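Local coordinates for CRISPR-associated endoribonuclease Cas6 1 (Methanocaldococcus jannaschii DSM 2661, PDB 5YI6), which probably cleaves CRISPR transcripts within their repeats as an RNA endonuclease of the Cas6 family, yielding the crRNAs used in antiviral defence, at residues H23-A28 with F57-Q61; F158-K163 with N181-E185; N39-R45 with A96-D101. The contacts are given in a common frame with arbitrary orientation. Numbering follows the deposited sequence.

Contact 1 of 3, residues H23-A28 with F57-Q61; sequences HQYYLA and FSLLQ
This is a buried helix-to-loop contact in the N-terminal half of Cas6: the N-terminal part of helix 23-35 lies against the end of strand 56-57 and the extended chain that follows. Residues 23-28 are helical, with Leu27 N to His23 O at 2.9 Å and Ala28 N to Gln24 O at 2.8 Å. Residues 57-61 stay extended, psi running from about 130° to 175°. The CA atoms of Gln24 and Leu59 are 6.1 Å apart, those of Ala28 and Phe57 8.8 Å. One hydrogen bond crosses: Leu60 N donates to His23 NE2 (3.0 Å) near the plane of the imidazole, whose p rotamer reaches toward the loop while ND1 hydrogen-bonds to Pro20 O. One turn on, Leu27 (t, p) puts CG 3.9 Å from Phe57 CE1 and CD2 4.3 Å from Leu60 CG. Phe57 (p) turns its ring edge to Ala28 CA, 3.8 Å from CZ. Gln24 CG packs on Leu59 CD2 at 3.4 Å, and its NE2 bonds to Met232 O. Packing of the helix on its antiparallel sheet is consistent with the RAMP ferredoxin-like fold: beside the loop, Leu27 also touches Leu81 of strand 78-85 and Val106 of strand 103-106.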
# COMPACT_ATOMS: atom_id res chain seq x y z
N HIS A 23 -13.04 2.93 -3.78
CA HIS A 23 -12.35 2.23 -4.85
C HIS A 23 -11.28 1.25 -4.37
O HIS A 23 -10.85 0.42 -5.17
CB HIS A 23 -11.67 3.21 -5.83
CG HIS A 23 -10.44 3.85 -5.28
ND1 HIS A 23 -10.47 5.06 -4.60
CD2 HIS A 23 -9.13 3.49 -5.33
CE1 HIS A 23 -9.24 5.39 -4.24
NE2 HIS A 23 -8.41 4.45 -4.66
N GLN A 24 -10.78 1.37 -3.13
CA GLN A 24 -9.59 0.58 -2.77
C GLN A 24 -9.84 -0.91 -2.98
O GLN A 24 -8.96 -1.64 -3.46
CB GLN A 24 -9.16 0.85 -1.33
CG GLN A 24 -7.71 0.36 -0.98
CD GLN A 24 -7.57 -1.13 -0.81
OE1 GLN A 24 -8.52 -1.82 -0.39
NE2 GLN A 24 -6.36 -1.65 -1.11
N TYR A 25 -11.02 -1.40 -2.59
CA TYR A 25 -11.33 -2.83 -2.72
C TYR A 25 -11.22 -3.30 -4.17
O TYR A 25 -10.65 -4.39 -4.46
CB TYR A 25 -12.72 -3.06 -2.15
CG TYR A 25 -13.26 -4.45 -2.30
CD1 TYR A 25 -12.82 -5.47 -1.48
CD2 TYR A 25 -14.24 -4.74 -3.25
CE1 TYR A 25 -13.32 -6.75 -1.59
CE2 TYR A 25 -14.76 -6.02 -3.37
CZ TYR A 25 -14.28 -7.02 -2.53
OH TYR A 25 -14.78 -8.31 -2.61
N TYR A 26 -11.74 -2.49 -5.11
CA TYR A 26 -11.67 -2.83 -6.53
C TYR A 26 -10.28 -2.67 -7.10
O TYR A 26 -9.88 -3.44 -7.99
CB TYR A 26 -12.67 -1.96 -7.31
CG TYR A 26 -14.03 -2.14 -6.72
CD1 TYR A 26 -14.79 -3.25 -7.04
CD2 TYR A 26 -14.55 -1.23 -5.80
CE1 TYR A 26 -16.03 -3.46 -6.48
CE2 TYR A 26 -15.81 -1.43 -5.23
CZ TYR A 26 -16.54 -2.54 -5.58
OH TYR A 26 -17.77 -2.76 -5.03
N LEU A 27 -9.53 -1.69 -6.59
CA LEU A 27 -8.14 -1.53 -6.98
C LEU A 27 -7.33 -2.77 -6.58
O LEU A 27 -6.58 -3.33 -7.38
CB LEU A 27 -7.58 -0.27 -6.31
CG LEU A 27 -6.06 -0.08 -6.39
CD1 LEU A 27 -5.58 0.12 -7.88
CD2 LEU A 27 -5.63 1.14 -5.53
N ALA A 28 -7.52 -3.21 -5.33
CA ALA A 28 -6.79 -4.38 -4.83
C ALA A 28 -7.10 -5.59 -5.67
O ALA A 28 -6.20 -6.36 -6.02
CB ALA A 28 -7.18 -4.67 -3.36
N PHE A 57 0.89 -0.99 -2.09
CA PHE A 57 0.56 0.04 -3.04
C PHE A 57 -0.43 0.99 -2.38
O PHE A 57 -1.05 0.69 -1.35
CB PHE A 57 0.02 -0.53 -4.38
CG PHE A 57 -1.10 -1.55 -4.23
CD1 PHE A 57 -2.44 -1.15 -4.32
CD2 PHE A 57 -0.80 -2.92 -4.09
CE1 PHE A 57 -3.48 -2.10 -4.21
CE2 PHE A 57 -1.82 -3.88 -3.96
CZ PHE A 57 -3.16 -3.47 -4.04
N SER A 58 -0.54 2.16 -2.99
CA SER A 58 -1.32 3.25 -2.41
C SER A 58 -2.78 3.18 -2.90
O SER A 58 -3.14 2.36 -3.75
CB SER A 58 -0.70 4.60 -2.83
OG SER A 58 -0.93 4.84 -4.22
N LEU A 59 -3.62 4.07 -2.35
CA LEU A 59 -4.86 4.42 -3.02
C LEU A 59 -4.53 5.17 -4.31
O LEU A 59 -3.43 5.71 -4.47
CB LEU A 59 -5.71 5.32 -2.13
CG LEU A 59 -5.94 4.87 -0.69
CD1 LEU A 59 -6.72 5.96 0.08
CD2 LEU A 59 -6.68 3.62 -0.73
N LEU A 60 -5.53 5.27 -5.20
CA LEU A 60 -5.37 6.13 -6.38
C LEU A 60 -5.30 7.58 -5.93
O LEU A 60 -6.15 8.03 -5.15
CB LEU A 60 -6.54 5.92 -7.36
CG LEU A 60 -6.56 4.54 -8.04
CD1 LEU A 60 -7.90 4.26 -8.78
CD2 LEU A 60 -5.36 4.36 -9.03
N GLN A 61 -4.29 8.29 -6.38
CA GLN A 61 -4.10 9.68 -5.98
C GLN A 61 -4.49 10.59 -7.14
O GLN A 61 -4.09 10.36 -8.27
CB GLN A 61 -2.63 9.96 -5.62
CG GLN A 61 -2.06 8.98 -4.54
CD GLN A 61 -2.61 9.21 -3.14
OE1 GLN A 61 -2.60 10.34 -2.65
NE2 GLN A 61 -3.08 8.12 -2.47

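Contact 2 of 3, residues F158-K163 with N181-E185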
# COMPACT_ATOMS: atom_id res chain seq x y z
N PHE A 158 -1.41 -0.94 20.04
CA PHE A 158 -1.05 -0.56 18.67
C PHE A 158 0.46 -0.40 18.52
O PHE A 158 1.06 -0.90 17.56
CB PHE A 158 -1.76 0.73 18.28
CG PHE A 158 -1.44 1.22 16.90
CD1 PHE A 158 -2.18 0.77 15.80
CD2 PHE A 158 -0.42 2.14 16.71
CE1 PHE A 158 -1.92 1.26 14.51
CE2 PHE A 158 -0.11 2.61 15.43
CZ PHE A 158 -0.87 2.17 14.32
N TYR A 159 1.08 0.33 19.45
CA TYR A 159 2.46 0.76 19.30
C TYR A 159 3.40 -0.43 19.12
O TYR A 159 4.15 -0.53 18.13
CB TYR A 159 2.86 1.62 20.51
CG TYR A 159 4.16 2.33 20.33
CD1 TYR A 159 4.21 3.58 19.70
CD2 TYR A 159 5.35 1.78 20.79
CE1 TYR A 159 5.41 4.24 19.51
CE2 TYR A 159 6.56 2.43 20.61
CZ TYR A 159 6.57 3.66 19.96
OH TYR A 159 7.74 4.33 19.77
N GLU A 160 3.41 -1.34 20.10
CA GLU A 160 4.33 -2.46 20.00
C GLU A 160 3.91 -3.43 18.91
O GLU A 160 4.77 -4.07 18.31
CB GLU A 160 4.46 -3.18 21.35
CG GLU A 160 5.28 -2.35 22.37
CD GLU A 160 6.70 -2.03 21.88
OE1 GLU A 160 7.36 -2.91 21.28
OE2 GLU A 160 7.17 -0.89 22.11
N ASN A 161 2.62 -3.57 18.67
CA ASN A 161 2.20 -4.50 17.62
C ASN A 161 2.63 -4.01 16.23
O ASN A 161 3.03 -4.82 15.39
CB ASN A 161 0.70 -4.74 17.67
CG ASN A 161 0.36 -5.79 18.71
OD1 ASN A 161 1.00 -5.86 19.76
ND2 ASN A 161 -0.63 -6.62 18.44
N LEU A 162 2.59 -2.69 16.00
CA LEU A 162 3.10 -2.14 14.73
C LEU A 162 4.61 -2.40 14.60
O LEU A 162 5.10 -2.82 13.53
CB LEU A 162 2.79 -0.64 14.65
CG LEU A 162 3.06 -0.04 13.24
CD1 LEU A 162 2.00 -0.61 12.26
CD2 LEU A 162 3.01 1.48 13.25
N LYS A 163 5.37 -2.14 15.68
CA LYS A 163 6.81 -2.40 15.63
C LYS A 163 7.11 -3.88 15.40
O LYS A 163 7.97 -4.24 14.58
CB LYS A 163 7.47 -1.92 16.92
CG LYS A 163 7.49 -0.37 17.05
CD LYS A 163 8.03 0.07 18.40
CE LYS A 163 9.35 -0.60 18.70
NZ LYS A 163 9.92 -0.02 19.93
N ASN A 181 15.87 -1.39 15.62
CA ASN A 181 14.72 -0.89 16.32
C ASN A 181 14.35 0.47 15.73
O ASN A 181 15.15 1.11 15.05
CB ASN A 181 14.99 -0.80 17.83
CG ASN A 181 13.77 -0.39 18.60
OD1 ASN A 181 12.73 -1.04 18.54
ND2 ASN A 181 13.89 0.69 19.39
N PHE A 182 13.10 0.85 15.94
CA PHE A 182 12.69 2.21 15.64
C PHE A 182 11.61 2.60 16.63
O PHE A 182 11.09 1.76 17.37
CB PHE A 182 12.22 2.35 14.18
CG PHE A 182 10.81 1.85 13.94
CD1 PHE A 182 9.76 2.75 13.76
CD2 PHE A 182 10.53 0.48 13.85
CE1 PHE A 182 8.47 2.29 13.52
CE2 PHE A 182 9.24 0.03 13.59
CZ PHE A 182 8.21 0.93 13.44
N GLU A 183 11.30 3.90 16.66
CA GLU A 183 10.23 4.44 17.48
C GLU A 183 9.47 5.46 16.65
O GLU A 183 9.92 5.88 15.58
CB GLU A 183 10.77 5.10 18.77
CG GLU A 183 11.76 4.22 19.55
CD GLU A 183 11.10 3.05 20.28
OE1 GLU A 183 9.85 2.99 20.36
OE2 GLU A 183 11.86 2.22 20.83
N PHE A 184 8.30 5.86 17.14
CA PHE A 184 7.51 6.81 16.40
C PHE A 184 6.59 7.59 17.31
O PHE A 184 6.31 7.19 18.45
CB PHE A 184 6.73 6.14 15.25
CG PHE A 184 5.67 5.17 15.69
CD1 PHE A 184 4.33 5.54 15.74
CD2 PHE A 184 6.00 3.83 15.93
CE1 PHE A 184 3.34 4.59 16.10
CE2 PHE A 184 5.03 2.89 16.27
CZ PHE A 184 3.69 3.26 16.36
N GLU A 185 6.09 8.69 16.78
CA GLU A 185 5.11 9.50 17.49
C GLU A 185 4.00 9.83 16.50
O GLU A 185 4.27 10.41 15.43
CB GLU A 185 5.72 10.78 18.06
CG GLU A 185 4.68 11.65 18.72
CD GLU A 185 5.23 13.00 19.18
OE1 GLU A 185 6.46 13.21 19.07
OE2 GLU A 185 4.42 13.84 19.64
O HOH W 1 11.57 -1.60 21.39
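Phe184 is the apolar centre of this helix-on-sheet contact, where helix 158-174 packs against edge strand 182-195 of the C-terminal antiparallel sheet. The short segments run at 139° to each other, their axes 9.7 Å apart at closest approach. One face of the Phe184 ring takes the Tyr159 ring in an offset stack, with centroids 4.4 Å apart and planes at 20°. Phe184 CZ also meets Leu162 CD2 at 3.6 Å and Phe158 CE2 at 4.0 Å. Farther along, Lys163 CG comes within 3.9 Å of Phe182 CE2, and Phe182 goes on to touch Leu217 and Ile218 of helix 215-224. At the polar edge Lys163 NZ forms a salt bridge with Glu183 OE1 (3.0 Å), and Asn181, whose OD1 bonds to Lys167 NZ, holds Glu183 OE2 through ND2 at 2.9 Å. The Tyr159 hydroxyl joins the two zones: OH donates to Glu183 OE1 at 2.6 Å and accepts from Phe184 N at 3.1 Å.

Contact 3 of 3, residues N39-R45 with A96-D101; sequences NPAYAKR and AGLLED
In the N-terminal half of Cas6, residues 39-45 form a short, weakly bonded helical turn at about 40-43, set against the last turns of helix 88-101, which supplies the regular helix 96-101. The backbones come closest at Ala41 and Gly97, whose CA atoms are 4.8 Å apart; Ala41 O lies 3.4 Å from Gly97 CA. A CB on Gly97 would clash with Ala41 O and Tyr42 CD1, so glycine permits this close approach. Asn39 is the N-cap, its OD1 accepting from Ala41 N at 2.9 Å, while Asn39 O accepts from both Tyr42 N and Ala43 N, each at 2.9 Å. Tyr42 (m) brings its ring against the helix, CE1 3.5 Å from Gly97 C and 4.2 Å from Leu98 CG. Its OH donates to Asp101 OD2 at 2.8 Å; that oxygen also forms a salt bridge with Lys34. Arg45 reaches toward the helix in an extended m, t, t conformation, with Ala96 CB over one guanidinium face, 3.5 Å from NE. Its NH1 bonds to Glu100 OE1 at 2.8 Å in a salt bridge and folds back to Ala41 O at 2.9 Å. Waters link Asn39 ND2 with Asp101 OD2, Lys44 NZ with Glu100 OE2, and Arg45 NH2 with Glu100 OE1. The chemistry is mainly polar, implying a partly hydrated junction of the two helices, in which Asp101 and Glu100 accept from Tyr42 and Arg45, near His47, the probable proton donor.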
# COMPACT_ATOMS: atom_id res chain seq x y z
N ASN A 39 -2.27 -13.75 -19.01
CA ASN A 39 -1.67 -12.93 -20.06
C ASN A 39 -0.15 -13.12 -20.03
O ASN A 39 0.48 -12.95 -18.98
CB ASN A 39 -2.03 -11.46 -19.83
CG ASN A 39 -1.51 -10.54 -20.93
OD1 ASN A 39 -0.63 -10.89 -21.71
ND2 ASN A 39 -2.04 -9.31 -20.96
N PRO A 40 0.47 -13.49 -21.16
CA PRO A 40 1.93 -13.66 -21.17
C PRO A 40 2.69 -12.40 -20.77
O PRO A 40 3.85 -12.53 -20.34
CB PRO A 40 2.24 -14.06 -22.62
CG PRO A 40 0.98 -14.65 -23.12
CD PRO A 40 -0.16 -14.07 -22.36
N ALA A 41 2.08 -11.22 -20.86
CA ALA A 41 2.74 -10.01 -20.36
C ALA A 41 3.09 -10.14 -18.89
O ALA A 41 4.07 -9.53 -18.43
CB ALA A 41 1.83 -8.79 -20.58
N TYR A 42 2.33 -10.92 -18.12
CA TYR A 42 2.61 -11.13 -16.71
C TYR A 42 3.13 -12.52 -16.39
O TYR A 42 3.97 -12.67 -15.50
CB TYR A 42 1.34 -10.89 -15.87
CG TYR A 42 0.77 -9.49 -16.06
CD1 TYR A 42 1.34 -8.40 -15.41
CD2 TYR A 42 -0.34 -9.26 -16.89
CE1 TYR A 42 0.82 -7.09 -15.56
CE2 TYR A 42 -0.87 -7.94 -17.06
CZ TYR A 42 -0.29 -6.88 -16.39
OH TYR A 42 -0.80 -5.59 -16.55
N ALA A 43 2.64 -13.51 -17.12
CA ALA A 43 2.82 -14.91 -16.74
C ALA A 43 4.29 -15.27 -16.61
O ALA A 43 4.72 -15.79 -15.57
CB ALA A 43 2.12 -15.80 -17.77
N LYS A 44 5.09 -15.00 -17.64
CA LYS A 44 6.50 -15.36 -17.54
C LYS A 44 7.21 -14.52 -16.48
O LYS A 44 7.96 -15.06 -15.64
CB LYS A 44 7.17 -15.21 -18.91
CG LYS A 44 6.18 -14.94 -20.07
CD LYS A 44 6.95 -14.70 -21.37
CE LYS A 44 6.05 -14.34 -22.55
NZ LYS A 44 6.09 -12.86 -22.83
N ARG A 45 6.93 -13.22 -16.47
CA ARG A 45 7.62 -12.28 -15.59
C ARG A 45 7.34 -12.54 -14.12
O ARG A 45 8.23 -12.30 -13.28
CB ARG A 45 7.23 -10.83 -15.94
CG ARG A 45 7.74 -10.38 -17.31
CD ARG A 45 7.30 -8.97 -17.62
NE ARG A 45 8.00 -8.43 -18.80
CZ ARG A 45 7.38 -8.02 -19.90
NH1 ARG A 45 6.06 -8.07 -19.96
NH2 ARG A 45 8.10 -7.53 -20.91
N ALA A 96 7.11 -3.86 -16.06
CA ALA A 96 7.21 -4.21 -17.49
C ALA A 96 5.91 -4.84 -17.99
O ALA A 96 5.47 -4.56 -19.13
CB ALA A 96 8.38 -5.17 -17.70
N GLY A 97 5.29 -5.70 -17.17
CA GLY A 97 4.02 -6.29 -17.57
C GLY A 97 2.91 -5.26 -17.66
O GLY A 97 2.12 -5.27 -18.61
N LEU A 98 2.82 -4.37 -16.68
CA LEU A 98 1.78 -3.33 -16.69
C LEU A 98 1.93 -2.42 -17.92
O LEU A 98 0.94 -1.99 -18.52
CB LEU A 98 1.88 -2.48 -15.42
CG LEU A 98 1.40 -3.18 -14.12
CD1 LEU A 98 1.97 -2.47 -12.87
CD2 LEU A 98 -0.14 -3.20 -14.09
N LEU A 99 3.17 -2.07 -18.25
CA LEU A 99 3.39 -1.18 -19.40
C LEU A 99 3.07 -1.89 -20.71
O LEU A 99 2.50 -1.28 -21.62
CB LEU A 99 4.82 -0.65 -19.42
CG LEU A 99 5.07 0.40 -18.34
CD1 LEU A 99 6.55 0.72 -18.24
CD2 LEU A 99 4.24 1.67 -18.59
N GLU A 100 3.41 -3.19 -20.83
CA GLU A 100 3.08 -3.94 -22.04
C GLU A 100 1.57 -4.12 -22.19
O GLU A 100 1.01 -3.96 -23.28
CB GLU A 100 3.80 -5.30 -22.04
CG GLU A 100 3.41 -6.17 -23.25
CD GLU A 100 4.09 -7.54 -23.29
OE1 GLU A 100 5.06 -7.78 -22.56
OE2 GLU A 100 3.63 -8.38 -24.07
N ASP A 101 0.89 -4.50 -21.12
CA ASP A 101 -0.56 -4.58 -21.10
C ASP A 101 -1.18 -3.23 -21.47
O ASP A 101 -1.96 -3.11 -22.42
CB ASP A 101 -0.97 -5.07 -19.70
CG ASP A 101 -2.46 -5.11 -19.46
OD1 ASP A 101 -3.26 -4.63 -20.29
OD2 ASP A 101 -2.85 -5.64 -18.39
O HOH W 2 -4.24 -8.37 -19.13
O HOH W 3 4.16 -11.00 -24.33
O HOH W 4 7.44 -5.68 -23.17

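How the contacts relate
Contacts 1 and 3 belong to the N-terminal half and contact 2 to the C-terminal half, with the centres of contacts 2 and 3 about 37 Å apart on opposite sides of the chain's centre. Contacts 1 and 3 alternate along the sequence, and helices 23-35 and 40-43 follow one another; the centres of these two contacts are about 20 Å apart and their nearest atoms about 9 Å. Both lie near residues inferred by similarity to be catalytic, largely because the sequence puts them there: the Ala28 side chain is about 6 Å from that of Tyr32 on the same helix, and that of Arg45 about 7 Å from that of His47. Contact 2, about 25 Å from contact 1 between centres, lies away from these sites.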